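Local structure of glycosyl hydrolase, family 38 (Enterococcus faecalis, 5KBP) at residues 311-316 and 373-378; 317-322 and 799-804; 324-329 and 832-837; 407-412 and 502-507; 412-417 and 795-800. The protein probably hydrolyses alpha-mannosidic linkages in carbohydrates, as a metal-dependent glycoside hydrolase of family 38. All coordinates share one frame; numbering follows the deposited sequence.

How the interactions relate
All five contacts are largely buried, and interactions 1, 2 and 3 succeed one another along helix 304-332: against a second helix, a connecting loop and a beta-sandwich strand. Interaction 1 has an exposed edge at Lys-312 and the sulfate, interaction 2 one at Pro-802. Interaction 1 is apolar inside and polar at that edge, interaction 2 is almost wholly aliphatic, and interaction 3 depends on a buried arginine gripping a helix carbonyl. Interaction 4 is a beta-sheet pairing held by backbone bonds. Interaction 5 shares Ser-412 with interaction 4 and Ala-799 and Gln-800 with interaction 2, but meets through side chains. Thr-804 pairs with Phe-409, tying interaction 2 to 4, while Phe-502 packs on Val-834 of interaction 3.

Interaction 1. Residues 311-316 and 373-378; sequences TKVQRQ and ENANDV. With SO4 (sulfate ion), chain F.
In the helical middle domain of this family 38 enzyme, Val-313 and Gln-316 of helix 304-332 meet Ala-375 and Asn-376 of helix 362-393. The two short segments run in nearly the same direction, at 27°, with their axes 9.2 Å apart. Small and branched side chains suit this spacing. Val-313 divides its methyl groups between neighbouring positions of the facing helix: CG1 lies 3.9 Å from Ala-375 CB, and CG2 rests 3.7 Å from Asn-376 CB. Leu-347 of helix 337-348 also packs on Val-313, bringing a third helix to the apolar side of the interface.

Asn-376 serves two environments. Its CB belongs to the apolar layer, whereas CG stands anti to the backbone N (chi1 -174°) and bears an amide that ends in the polar part of the contact. There OD1 comes within 3.9 Å of Gln-316 CG. The two side chains cross at about a right angle with their amide planes 86° apart, a packing contact between an oxygen and an aliphatic carbon. Beyond the amide sits a sulfate ion, probably from the crystallisation liquor. Asn-376 ND2 reaches its O1 at 3.2 Å and its O3 at 3.4 Å, both weak hydrogen bonds. Exposed Lys-312 has the long chain needed to approach from the other helix, and its NZ donates to sulfate O4 at 3.1 Å.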
# COMPACT_ATOMS: atom_id res chain seq x y z
N THR A 311 7.17 11.23 -11.36
CA THR A 311 7.04 11.95 -12.63
C THR A 311 5.79 11.50 -13.39
O THR A 311 5.07 12.33 -13.95
CB THR A 311 8.29 11.73 -13.49
OG1 THR A 311 9.42 12.33 -12.85
CG2 THR A 311 8.11 12.33 -14.87
N LYS A 312 5.52 10.19 -13.40
CA LYS A 312 4.38 9.68 -14.15
C LYS A 312 3.06 10.16 -13.57
O LYS A 312 2.18 10.62 -14.29
CB LYS A 312 4.43 8.15 -14.19
CG LYS A 312 3.21 7.51 -14.84
CD LYS A 312 3.41 6.02 -15.05
CE LYS A 312 3.66 5.30 -13.73
NZ LYS A 312 3.83 3.83 -13.92
N VAL A 313 2.91 10.05 -12.24
CA VAL A 313 1.65 10.44 -11.61
C VAL A 313 1.44 11.94 -11.70
O VAL A 313 0.30 12.41 -11.88
CB VAL A 313 1.63 9.95 -10.14
CG1 VAL A 313 0.35 10.40 -9.44
CG2 VAL A 313 1.75 8.44 -10.09
N GLN A 314 2.51 12.72 -11.60
CA GLN A 314 2.39 14.18 -11.67
C GLN A 314 1.93 14.62 -13.06
O GLN A 314 1.04 15.46 -13.18
CB GLN A 314 3.71 14.84 -11.30
CG GLN A 314 4.01 14.82 -9.80
CD GLN A 314 5.43 15.26 -9.49
OE1 GLN A 314 5.69 15.83 -8.43
NE2 GLN A 314 6.35 14.97 -10.40
N ARG A 315 2.54 14.06 -14.11
CA ARG A 315 2.09 14.37 -15.46
C ARG A 315 0.65 13.91 -15.68
O ARG A 315 -0.12 14.57 -16.39
CB ARG A 315 3.01 13.72 -16.49
CG ARG A 315 4.46 14.18 -16.40
CD ARG A 315 4.59 15.64 -16.75
NE ARG A 315 5.65 16.30 -15.99
CZ ARG A 315 5.46 16.92 -14.83
NH1 ARG A 315 6.49 17.48 -14.20
NH2 ARG A 315 4.25 16.98 -14.30
N GLN A 316 0.27 12.78 -15.08
CA GLN A 316 -1.08 12.27 -15.23
C GLN A 316 -2.12 13.22 -14.65
O GLN A 316 -3.23 13.33 -15.18
CB GLN A 316 -1.20 10.89 -14.56
CG GLN A 316 -2.58 10.27 -14.63
CD GLN A 316 -2.97 9.88 -16.04
OE1 GLN A 316 -2.15 9.38 -16.81
NE2 GLN A 316 -4.23 10.11 -16.39
N GLU A 373 0.29 3.97 -6.93
CA GLU A 373 -0.69 3.22 -7.71
C GLU A 373 -2.09 3.82 -7.55
O GLU A 373 -2.82 3.98 -8.53
CB GLU A 373 -0.69 1.75 -7.29
CG GLU A 373 0.60 1.00 -7.59
CD GLU A 373 0.58 0.34 -8.96
OE1 GLU A 373 1.61 -0.25 -9.34
OE2 GLU A 373 -0.46 0.42 -9.64
N ASN A 374 -2.46 4.16 -6.31
CA ASN A 374 -3.81 4.66 -6.06
C ASN A 374 -4.01 6.04 -6.67
O ASN A 374 -5.04 6.30 -7.32
CB ASN A 374 -4.08 4.69 -4.55
CG ASN A 374 -4.24 3.30 -3.96
OD1 ASN A 374 -4.60 2.36 -4.66
ND2 ASN A 374 -3.97 3.17 -2.67
N ALA A 375 -3.05 6.95 -6.48
CA ALA A 375 -3.15 8.27 -7.08
C ALA A 375 -3.17 8.18 -8.60
O ALA A 375 -3.92 8.90 -9.27
CB ALA A 375 -2.00 9.16 -6.61
N ASN A 376 -2.35 7.29 -9.17
CA ASN A 376 -2.28 7.16 -10.62
C ASN A 376 -3.60 6.63 -11.18
O ASN A 376 -4.04 7.07 -12.25
CB ASN A 376 -1.12 6.24 -11.01
CG ASN A 376 -0.90 6.18 -12.51
OD1 ASN A 376 -0.65 7.20 -13.15
ND2 ASN A 376 -0.97 4.98 -13.07
N ASP A 377 -4.23 5.69 -10.48
CA ASP A 377 -5.49 5.13 -10.97
C ASP A 377 -6.62 6.14 -10.90
O ASP A 377 -7.54 6.10 -11.73
CB ASP A 377 -5.84 3.86 -10.19
CG ASP A 377 -4.86 2.74 -10.44
OD1 ASP A 377 -4.21 2.73 -11.50
OD2 ASP A 377 -4.74 1.85 -9.56
N VAL A 378 -6.59 7.04 -9.91
CA VAL A 378 -7.59 8.10 -9.86
C VAL A 378 -7.39 9.08 -11.00
O VAL A 378 -8.36 9.53 -11.63
CB VAL A 378 -7.55 8.81 -8.49
CG1 VAL A 378 -8.51 9.99 -8.48
CG2 VAL A 378 -7.91 7.83 -7.38
S SO4 F . 0.38 3.43 -16.31
O1 SO4 F . -0.79 2.99 -15.56
O2 SO4 F . 0.21 3.12 -17.72
O3 SO4 F . 0.54 4.87 -16.14
O4 SO4 F . 1.57 2.75 -15.80

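Interaction 2. Residues 317-322 and 799-804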
# COMPACT_ATOMS: atom_id res chain seq x y z
N LEU A 317 -1.77 13.93 -13.58
CA LEU A 317 -2.70 14.86 -12.94
C LEU A 317 -2.60 16.26 -13.54
O LEU A 317 -3.62 16.85 -13.92
CB LEU A 317 -2.45 14.91 -11.43
CG LEU A 317 -2.77 13.65 -10.63
CD1 LEU A 317 -2.37 13.82 -9.17
CD2 LEU A 317 -4.24 13.31 -10.75
N GLU A 318 -1.39 16.81 -13.62
CA GLU A 318 -1.23 18.20 -14.04
C GLU A 318 -1.50 18.38 -15.53
O GLU A 318 -2.12 19.37 -15.94
CB GLU A 318 0.18 18.69 -13.71
CG GLU A 318 0.60 18.47 -12.27
CD GLU A 318 2.11 18.55 -12.09
OE1 GLU A 318 2.80 18.91 -13.07
OE2 GLU A 318 2.60 18.26 -10.99
N ASN A 319 -1.05 17.44 -16.36
CA ASN A 319 -1.01 17.63 -17.80
C ASN A 319 -1.95 16.72 -18.57
O ASN A 319 -2.01 16.81 -19.80
CB ASN A 319 0.43 17.43 -18.30
CG ASN A 319 1.44 18.24 -17.51
OD1 ASN A 319 2.23 17.69 -16.75
ND2 ASN A 319 1.40 19.55 -17.67
N ILE A 320 -2.70 15.85 -17.88
CA ILE A 320 -3.65 14.97 -18.56
C ILE A 320 -5.04 15.16 -17.96
O ILE A 320 -5.94 15.69 -18.62
CB ILE A 320 -3.22 13.49 -18.47
CG1 ILE A 320 -1.77 13.32 -18.94
CG2 ILE A 320 -4.15 12.63 -19.30
CD1 ILE A 320 -1.56 13.65 -20.39
N ALA A 321 -5.21 14.72 -16.71
CA ALA A 321 -6.54 14.67 -16.11
C ALA A 321 -7.15 16.06 -15.96
O ALA A 321 -8.29 16.30 -16.38
CB ALA A 321 -6.48 13.95 -14.76
N GLU A 322 -6.40 16.98 -15.35
CA GLU A 322 -6.94 18.32 -15.11
C GLU A 322 -7.25 19.08 -16.40
O GLU A 322 -8.35 19.66 -16.49
CB GLU A 322 -5.99 19.11 -14.21
CG GLU A 322 -6.00 18.66 -12.76
CD GLU A 322 -5.15 19.54 -11.87
OE1 GLU A 322 -4.41 20.40 -12.41
OE2 GLU A 322 -5.22 19.39 -10.63
N ALA A 799 7.70 16.33 -24.30
CA ALA A 799 7.97 14.90 -24.43
C ALA A 799 7.41 14.10 -23.25
O ALA A 799 7.11 12.91 -23.40
CB ALA A 799 9.47 14.66 -24.57
N GLN A 800 7.27 14.74 -22.08
CA GLN A 800 6.72 14.07 -20.91
C GLN A 800 5.20 13.98 -20.94
O GLN A 800 4.62 13.31 -20.08
CB GLN A 800 7.16 14.79 -19.64
CG GLN A 800 8.61 14.58 -19.26
CD GLN A 800 8.93 15.10 -17.87
OE1 GLN A 800 8.09 15.73 -17.23
NE2 GLN A 800 10.14 14.84 -17.40
N ILE A 801 4.54 14.63 -21.90
CA ILE A 801 3.08 14.69 -21.94
C ILE A 801 2.59 13.91 -23.15
O ILE A 801 2.59 14.45 -24.27
CB ILE A 801 2.59 16.14 -21.97
CG1 ILE A 801 3.22 16.94 -20.83
CG2 ILE A 801 1.07 16.19 -21.88
CD1 ILE A 801 2.91 18.42 -20.88
N PRO A 802 2.15 12.67 -23.00
CA PRO A 802 1.73 11.88 -24.16
C PRO A 802 0.41 12.36 -24.74
O PRO A 802 -0.39 13.01 -24.07
CB PRO A 802 1.60 10.46 -23.60
CG PRO A 802 1.25 10.68 -22.16
CD PRO A 802 2.00 11.91 -21.74
N PHE A 803 0.20 12.03 -26.01
CA PHE A 803 -1.08 12.32 -26.65
C PHE A 803 -2.19 11.51 -26.00
O PHE A 803 -1.98 10.41 -25.48
CB PHE A 803 -1.02 12.00 -28.15
CG PHE A 803 -0.60 13.16 -29.00
CD1 PHE A 803 -1.41 14.28 -29.13
CD2 PHE A 803 0.60 13.14 -29.70
CE1 PHE A 803 -1.03 15.34 -29.92
CE2 PHE A 803 0.99 14.20 -30.49
CZ PHE A 803 0.17 15.31 -30.60
N THR A 804 -3.40 12.07 -26.03
CA THR A 804 -4.60 11.39 -25.54
C THR A 804 -5.45 11.03 -26.75
O THR A 804 -6.06 11.90 -27.37
CB THR A 804 -5.37 12.26 -24.55
OG1 THR A 804 -4.60 12.43 -23.36
CG2 THR A 804 -6.70 11.61 -24.20
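Asn-319 and Ile-801 mark the nearest backbone approach, 6.5 Å between their CA atoms, where a wider pi-type turn in helix 304-332 faces the irregular connection from helix 789-799 to strand 804-807. The turn is closed by Glu-322 N donating to Leu-317 O at 3.1 Å.

The side chains that fill the gap are mostly aliphatic, as fits a buried join between a helix and a loop. Ile-801 reaches over Asn-319, the two side chains crossing at about a right angle; its CD1 lies 3.7 Å from Asn-319 CG, so a methyl group rests against the amide carbon. Its other branch, CG2, stands anti to the backbone N and touches both Asn-319 and the next helix residue, 3.9 Å from Ile-320 CD1. The two isoleucine side chains run antiparallel past one another. Ile-320 CD1 also lies 3.9 Å from Pro-802 O, with ring atom CD farther at 4.2 Å. Beta-branching gives Ile-320 a second arm, CG2, which faces Thr-804.

Outside the two segments, Thr-411 OG1 hydrogen-bonds to Asn-319 O, and the loop enters the sheet where Thr-804 pairs with Phe-409. At that end contact is loose, Ile-320 CG2 lying 4.1 Å from Thr-804 OG1.

Interaction 3. Residues 324-329 and 832-837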
# COMPACT_ATOMS: atom_id res chain seq x y z
N LEU A 324 -8.04 17.88 -19.38
CA LEU A 324 -9.19 17.23 -19.99
C LEU A 324 -10.46 17.50 -19.20
O LEU A 324 -11.52 17.76 -19.78
CB LEU A 324 -8.94 15.73 -20.11
CG LEU A 324 -7.96 15.29 -21.20
CD1 LEU A 324 -7.66 13.80 -21.08
CD2 LEU A 324 -8.50 15.62 -22.58
N ALA A 325 -10.38 17.45 -17.87
CA ALA A 325 -11.55 17.75 -17.05
C ALA A 325 -11.94 19.21 -17.14
O ALA A 325 -13.13 19.54 -17.05
CB ALA A 325 -11.29 17.35 -15.59
N ALA A 326 -10.97 20.11 -17.31
CA ALA A 326 -11.29 21.52 -17.47
C ALA A 326 -12.05 21.77 -18.77
O ALA A 326 -12.96 22.61 -18.82
CB ALA A 326 -10.02 22.37 -17.43
N MET A 327 -11.69 21.04 -19.83
CA MET A 327 -12.44 21.15 -21.08
C MET A 327 -13.79 20.46 -20.99
O MET A 327 -14.79 20.95 -21.53
CB MET A 327 -11.62 20.57 -22.24
CG MET A 327 -10.30 21.27 -22.50
SD MET A 327 -9.41 20.53 -23.88
CE MET A 327 -7.88 21.45 -23.83
N ALA A 328 -13.84 19.31 -20.30
CA ALA A 328 -15.09 18.57 -20.17
C ALA A 328 -16.14 19.33 -19.37
O ALA A 328 -17.33 19.00 -19.45
CB ALA A 328 -14.83 17.21 -19.52
N TYR A 329 -15.73 20.34 -18.60
CA TYR A 329 -16.70 21.18 -17.90
C TYR A 329 -17.60 21.94 -18.87
O TYR A 329 -18.74 22.26 -18.53
CB TYR A 329 -15.98 22.15 -16.96
CG TYR A 329 -16.88 23.17 -16.31
CD1 TYR A 329 -17.54 22.88 -15.12
CD2 TYR A 329 -17.06 24.43 -16.87
CE1 TYR A 329 -18.36 23.81 -14.52
CE2 TYR A 329 -17.89 25.36 -16.28
CZ TYR A 329 -18.53 25.05 -15.10
OH TYR A 329 -19.35 25.98 -14.50
N THR A 832 2.29 24.99 -17.25
CA THR A 832 2.30 23.95 -16.24
C THR A 832 0.94 23.54 -15.71
O THR A 832 0.83 22.44 -15.15
CB THR A 832 3.17 24.37 -15.04
OG1 THR A 832 2.63 25.57 -14.47
CG2 THR A 832 4.60 24.62 -15.47
N ALA A 833 -0.10 24.36 -15.87
CA ALA A 833 -1.38 24.03 -15.26
C ALA A 833 -2.54 24.56 -16.10
O ALA A 833 -2.51 25.70 -16.57
CB ALA A 833 -1.48 24.61 -13.84
N VAL A 834 -3.55 23.71 -16.29
CA VAL A 834 -4.86 24.10 -16.78
C VAL A 834 -5.88 23.31 -15.96
O VAL A 834 -5.98 22.09 -16.10
CB VAL A 834 -5.05 23.83 -18.28
CG1 VAL A 834 -6.53 23.93 -18.65
CG2 VAL A 834 -4.24 24.81 -19.10
N LYS A 835 -6.61 24.00 -15.09
CA LYS A 835 -7.59 23.35 -14.23
C LYS A 835 -8.66 24.38 -13.88
O LYS A 835 -8.75 25.43 -14.51
CB LYS A 835 -6.90 22.74 -12.99
CG LYS A 835 -6.35 23.77 -12.01
CD LYS A 835 -5.68 23.09 -10.83
CE LYS A 835 -5.36 24.08 -9.73
NZ LYS A 835 -6.61 24.64 -9.12
N ARG A 836 -9.47 24.08 -12.86
CA ARG A 836 -10.55 24.96 -12.46
C ARG A 836 -10.58 25.13 -10.95
O ARG A 836 -10.17 24.24 -10.20
CB ARG A 836 -11.91 24.45 -12.98
CG ARG A 836 -12.02 24.48 -14.49
CD ARG A 836 -13.40 24.12 -14.99
NE ARG A 836 -13.49 24.27 -16.44
CZ ARG A 836 -13.88 25.38 -17.05
NH1 ARG A 836 -14.23 26.45 -16.34
NH2 ARG A 836 -13.92 25.43 -18.38
N GLN A 837 -11.07 26.29 -10.51
CA GLN A 837 -11.12 26.61 -9.09
C GLN A 837 -12.21 25.80 -8.39
O GLN A 837 -13.21 25.41 -9.00
CB GLN A 837 -11.35 28.11 -8.90
CG GLN A 837 -11.13 28.62 -7.49
CD GLN A 837 -11.05 30.14 -7.43
OE1 GLN A 837 -11.69 30.84 -8.21
NE2 GLN A 837 -10.25 30.65 -6.51
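Tyr-329 and Ala-326 of helix 304-332 receive Arg-836 from strand 829-836, an outermost strand of the C-terminal beta-sandwich sheet, and this is the tight part of a helix-on-strand contact. The local axes pass 7.1 Å apart at 38°. Arginine suits the site because its chain, extended from CG to NE, can bring a flat group with several donors to the helix. NE and NH2 grip one acceptor side-on: NE bonds to Ala-326 O at 2.9 Å and NH2 bonds to Ala-326 O at 3.0 Å. The oxygen lies in the guanidinium plane, and the NE bond falls on one of its lone pairs. Tyr-329 CD2 sits 3.3 Å above the same plane, over its centre, with ring and guanidinium turned 33° from each other. Two bonds to one atom and Tyr-329 CD2 over one face should restrict rotation of the group. Beyond the two segments, NH2 makes a salt bridge with Glu-330 and NH1 bonds to Asn-841 O, giving the buried charge further partners.

Toward the start of the strand the packing relaxes into plain van der Waals touch. Ala-326, small enough to admit the strand, has its CB 4.1 Å from Lys-835 CA. The CB of Lys-835 points away from the helix, and its NZ forms a salt bridge with Glu-874. The apolar touch is between Ala-326 CB and Val-834 CG1, at 4.0 Å.

Interaction 4. Residues 407-412 and 502-507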
# COMPACT_ATOMS: atom_id res chain seq x y z
N VAL A 407 -10.50 10.52 -31.80
CA VAL A 407 -10.15 11.90 -31.52
C VAL A 407 -8.76 11.96 -30.89
O VAL A 407 -8.44 11.15 -30.01
CB VAL A 407 -11.19 12.57 -30.60
CG1 VAL A 407 -10.86 14.04 -30.39
CG2 VAL A 407 -12.59 12.41 -31.17
N LEU A 408 -7.96 12.92 -31.33
CA LEU A 408 -6.62 13.16 -30.80
C LEU A 408 -6.62 14.47 -30.03
O LEU A 408 -6.97 15.52 -30.58
CB LEU A 408 -5.58 13.19 -31.92
CG LEU A 408 -5.00 11.85 -32.37
CD1 LEU A 408 -4.17 12.02 -33.63
CD2 LEU A 408 -4.16 11.25 -31.25
N PHE A 409 -6.21 14.42 -28.76
CA PHE A 409 -6.14 15.59 -27.90
C PHE A 409 -4.69 15.98 -27.66
O PHE A 409 -3.84 15.12 -27.39
CB PHE A 409 -6.81 15.35 -26.55
CG PHE A 409 -8.29 15.11 -26.64
CD1 PHE A 409 -8.79 13.84 -26.86
CD2 PHE A 409 -9.18 16.16 -26.48
CE1 PHE A 409 -10.15 13.61 -26.93
CE2 PHE A 409 -10.55 15.94 -26.55
CZ PHE A 409 -11.03 14.66 -26.77
N ASN A 410 -4.40 17.28 -27.76
CA ASN A 410 -3.14 17.84 -27.29
C ASN A 410 -3.45 18.51 -25.96
O ASN A 410 -4.05 19.58 -25.92
CB ASN A 410 -2.55 18.82 -28.30
CG ASN A 410 -1.20 19.37 -27.87
OD1 ASN A 410 -0.68 19.04 -26.81
ND2 ASN A 410 -0.61 20.21 -28.72
N THR A 411 -3.05 17.87 -24.86
CA THR A 411 -3.31 18.37 -23.52
C THR A 411 -2.13 19.17 -22.96
O THR A 411 -1.97 19.25 -21.74
CB THR A 411 -3.67 17.22 -22.58
OG1 THR A 411 -2.63 16.23 -22.62
CG2 THR A 411 -4.98 16.58 -23.02
N SER A 412 -1.31 19.76 -23.83
CA SER A 412 -0.18 20.56 -23.41
C SER A 412 -0.29 21.95 -24.04
O SER A 412 -1.15 22.21 -24.88
CB SER A 412 1.15 19.91 -23.80
OG SER A 412 1.43 20.08 -25.18
N PHE A 502 -3.43 22.72 -26.61
CA PHE A 502 -4.76 22.54 -26.03
C PHE A 502 -5.86 22.57 -27.08
O PHE A 502 -6.69 23.48 -27.10
CB PHE A 502 -5.01 23.58 -24.94
CG PHE A 502 -4.14 23.40 -23.73
CD1 PHE A 502 -4.26 22.28 -22.93
CD2 PHE A 502 -3.18 24.34 -23.41
CE1 PHE A 502 -3.45 22.11 -21.82
CE2 PHE A 502 -2.37 24.18 -22.31
CZ PHE A 502 -2.50 23.06 -21.51
N SER A 503 -5.85 21.58 -27.97
CA SER A 503 -6.82 21.45 -29.04
C SER A 503 -7.12 19.97 -29.23
O SER A 503 -6.54 19.11 -28.57
CB SER A 503 -6.30 22.09 -30.33
OG SER A 503 -5.09 21.49 -30.74
N TRP A 504 -8.04 19.68 -30.15
CA TRP A 504 -8.31 18.30 -30.52
C TRP A 504 -8.64 18.21 -32.00
O TRP A 504 -9.27 19.12 -32.56
CB TRP A 504 -9.44 17.68 -29.68
CG TRP A 504 -10.80 18.29 -29.87
CD1 TRP A 504 -11.64 18.12 -30.94
CD2 TRP A 504 -11.50 19.13 -28.95
NE1 TRP A 504 -12.80 18.82 -30.75
CE2 TRP A 504 -12.74 19.45 -29.53
CE3 TRP A 504 -11.19 19.66 -27.69
CZ2 TRP A 504 -13.68 20.27 -28.90
CZ3 TRP A 504 -12.12 20.48 -27.07
CH2 TRP A 504 -13.34 20.77 -27.67
N ASP A 505 -8.20 17.13 -32.63
CA ASP A 505 -8.47 16.85 -34.03
C ASP A 505 -9.16 15.50 -34.15
O ASP A 505 -8.75 14.53 -33.50
CB ASP A 505 -7.19 16.87 -34.86
CG ASP A 505 -6.62 18.27 -35.03
OD1 ASP A 505 -7.39 19.20 -35.34
OD2 ASP A 505 -5.39 18.44 -34.84
N SER A 506 -10.20 15.44 -34.97
CA SER A 506 -10.98 14.23 -35.16
C SER A 506 -10.62 13.57 -36.49
O SER A 506 -10.43 14.25 -37.50
CB SER A 506 -12.48 14.53 -35.12
OG SER A 506 -12.85 15.07 -33.86
N PHE A 507 -10.51 12.25 -36.47
CA PHE A 507 -10.25 11.45 -37.66
C PHE A 507 -11.19 10.25 -37.66
O PHE A 507 -11.95 10.04 -36.71
CB PHE A 507 -8.78 11.00 -37.72
CG PHE A 507 -7.80 12.13 -37.68
CD1 PHE A 507 -7.41 12.77 -38.84
CD2 PHE A 507 -7.26 12.56 -36.47
CE1 PHE A 507 -6.50 13.82 -38.80
CE2 PHE A 507 -6.36 13.60 -36.43
CZ PHE A 507 -5.98 14.23 -37.60
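Leu-408 and Asp-505 form a hydrogen-bonded pair in an antiparallel sheet, where strand 404-410 runs beside strand 503-511 at 164°. Leu-408 N donates to Asp-505 O at 2.8 Å, and Asp-505 N returns a bond to Leu-408 O at 2.9 Å. Flanking them are the non-hydrogen-bonded pairs Val-407 with Ser-506 and Phe-409 with Trp-504, whose side chains share one face. There Phe-409 and Trp-504 run alongside each other, the phenyl and five-membered rings oblique at 55°. Phe-409 CD2 packs 3.6 Å from Trp-504 CB; the Phe-409 ring packs on Leu-390 and Thr-391 of helix 362-393, and Trp-504 on Ile-394 just beyond it. On the face of Leu-408 and Asp-505, Leu-408 CD1 touches the end of Phe-507, CE2, at 3.9 Å.

The pairing ends in a G1 beta bulge, Phe-502 and Ser-503 both facing Asn-410. Phe-502 has a positive phi (42°), and its N bonds to Ser-412 O at 2.9 Å. An Asx turn positions Ser-412: Asn-410 OD1 accepts from its N and its OG, the hydroxyl on a lone pair. Asn-410 ND2 bonds to Tyr-414 O, helping fix the amide. Ser-412 O finally sits 3.2 Å above the Phe-502 ring plane, over its centre.

Interaction 5. Residues 412-417 and 795-800; sequences SGYQKT and QAYSAQ
Lys-416, at the start of strand 416-430, lays its chain past Ser-798 in the last part of helix 789-799. Its CB begins 4.1 Å from Ser-798 OG. The next atom makes the close approach, with CG only 3.1 Å from Ser-798 OG, a tight contact between a methylene and a hydroxyl. CD recedes to 3.9 Å from Ser-798 OG as the chain runs on. CE then passes to the backbone and lies 3.6 Å from Ser-798 O. A bend at chi4 (-42°) places NZ 3.7 Å from Ser-798 O, beyond bonding range; the ammonium instead has a salt bridge with Glu-418. Lysine suits this course because its methylenes can pack in a buried place while its tip finds a charged partner.

Beside it, Tyr-414 packs on the same helix. Its CD2 faces Ser-798 CB, and its CE2 lies 3.6 Å from Tyr-797 CB. The phenol oxygen comes nearest, Tyr-414 OH lying 3.2 Å from Tyr-797 CD2. Both tyrosines send their hydroxyls to other partners: Tyr-414 OH bonds to Trp-831 N and Tyr-797 OH to Asp-690. Serine is small enough for Lys-416 and Tyr-414 both to pack against it. The chemistry is therefore that of van der Waals contact between carbons and oxygens, in which the join between the helix and the loop leading into strand 416-430 relies on shape, while Ser-798 O may add a mild electrostatic attraction for the lysine charge.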
# COMPACT_ATOMS: atom_id res chain seq x y z
N SER A 412 -1.31 19.76 -23.83
CA SER A 412 -0.18 20.56 -23.41
C SER A 412 -0.29 21.95 -24.04
O SER A 412 -1.15 22.21 -24.88
CB SER A 412 1.15 19.91 -23.80
OG SER A 412 1.43 20.08 -25.18
N GLY A 413 0.60 22.84 -23.61
CA GLY A 413 0.60 24.20 -24.10
C GLY A 413 1.63 24.48 -25.17
O GLY A 413 1.94 25.64 -25.46
N TYR A 414 2.17 23.42 -25.78
CA TYR A 414 3.20 23.55 -26.79
C TYR A 414 2.74 22.92 -28.10
O TYR A 414 1.90 22.02 -28.11
CB TYR A 414 4.50 22.87 -26.34
CG TYR A 414 4.84 23.10 -24.89
CD1 TYR A 414 5.42 24.29 -24.47
CD2 TYR A 414 4.57 22.13 -23.93
CE1 TYR A 414 5.73 24.50 -23.14
CE2 TYR A 414 4.88 22.34 -22.60
CZ TYR A 414 5.46 23.52 -22.21
OH TYR A 414 5.76 23.74 -20.88
N GLN A 415 3.29 23.42 -29.20
CA GLN A 415 3.11 22.76 -30.49
C GLN A 415 3.75 21.38 -30.43
O GLN A 415 4.97 21.26 -30.24
CB GLN A 415 3.74 23.59 -31.60
CG GLN A 415 3.27 25.04 -31.63
CD GLN A 415 2.49 25.37 -32.88
OE1 GLN A 415 2.89 25.02 -33.99
NE2 GLN A 415 1.36 26.05 -32.71
N LYS A 416 2.94 20.34 -30.57
CA LYS A 416 3.40 18.98 -30.37
C LYS A 416 3.57 18.27 -31.71
O LYS A 416 2.66 18.29 -32.55
CB LYS A 416 2.43 18.19 -29.48
CG LYS A 416 3.16 17.22 -28.58
CD LYS A 416 2.23 16.22 -27.93
CE LYS A 416 3.04 15.22 -27.15
NZ LYS A 416 4.25 14.78 -27.91
N THR A 417 4.74 17.66 -31.90
CA THR A 417 5.05 16.88 -33.09
C THR A 417 5.43 15.48 -32.64
O THR A 417 6.35 15.30 -31.84
CB THR A 417 6.20 17.52 -33.87
OG1 THR A 417 5.79 18.80 -34.36
CG2 THR A 417 6.59 16.64 -35.04
N GLN A 795 9.91 21.63 -25.93
CA GLN A 795 9.74 20.28 -26.44
C GLN A 795 10.19 19.24 -25.43
O GLN A 795 9.70 18.10 -25.45
CB GLN A 795 10.52 20.11 -27.75
CG GLN A 795 9.98 20.95 -28.91
N ALA A 796 11.12 19.60 -24.53
CA ALA A 796 11.47 18.70 -23.44
C ALA A 796 10.32 18.53 -22.47
O ALA A 796 10.05 17.42 -22.00
CB ALA A 796 12.72 19.21 -22.72
N TYR A 797 9.62 19.63 -22.16
CA TYR A 797 8.38 19.52 -21.39
C TYR A 797 7.33 18.73 -22.17
O TYR A 797 6.58 17.94 -21.58
CB TYR A 797 7.84 20.91 -21.06
CG TYR A 797 8.72 21.75 -20.17
CD1 TYR A 797 9.39 21.19 -19.09
CD2 TYR A 797 8.89 23.10 -20.42
CE1 TYR A 797 10.20 21.96 -18.28
CE2 TYR A 797 9.69 23.88 -19.61
CZ TYR A 797 10.35 23.31 -18.54
OH TYR A 797 11.15 24.08 -17.73
N SER A 798 7.27 18.93 -23.49
CA SER A 798 6.24 18.29 -24.29
C SER A 798 6.45 16.79 -24.41
O SER A 798 5.49 16.04 -24.61
CB SER A 798 6.20 18.94 -25.68
OG SER A 798 5.14 18.41 -26.46
N ALA A 799 7.70 16.33 -24.30
CA ALA A 799 7.97 14.90 -24.43
C ALA A 799 7.41 14.10 -23.25
O ALA A 799 7.11 12.91 -23.40
CB ALA A 799 9.47 14.66 -24.57
N GLN A 800 7.27 14.74 -22.08
CA GLN A 800 6.72 14.07 -20.91
C GLN A 800 5.20 13.98 -20.94
O GLN A 800 4.62 13.31 -20.08
CB GLN A 800 7.16 14.79 -19.64
CG GLN A 800 8.61 14.58 -19.26
CD GLN A 800 8.93 15.10 -17.87
OE1 GLN A 800 8.09 15.73 -17.23
NE2 GLN A 800 10.14 14.84 -17.40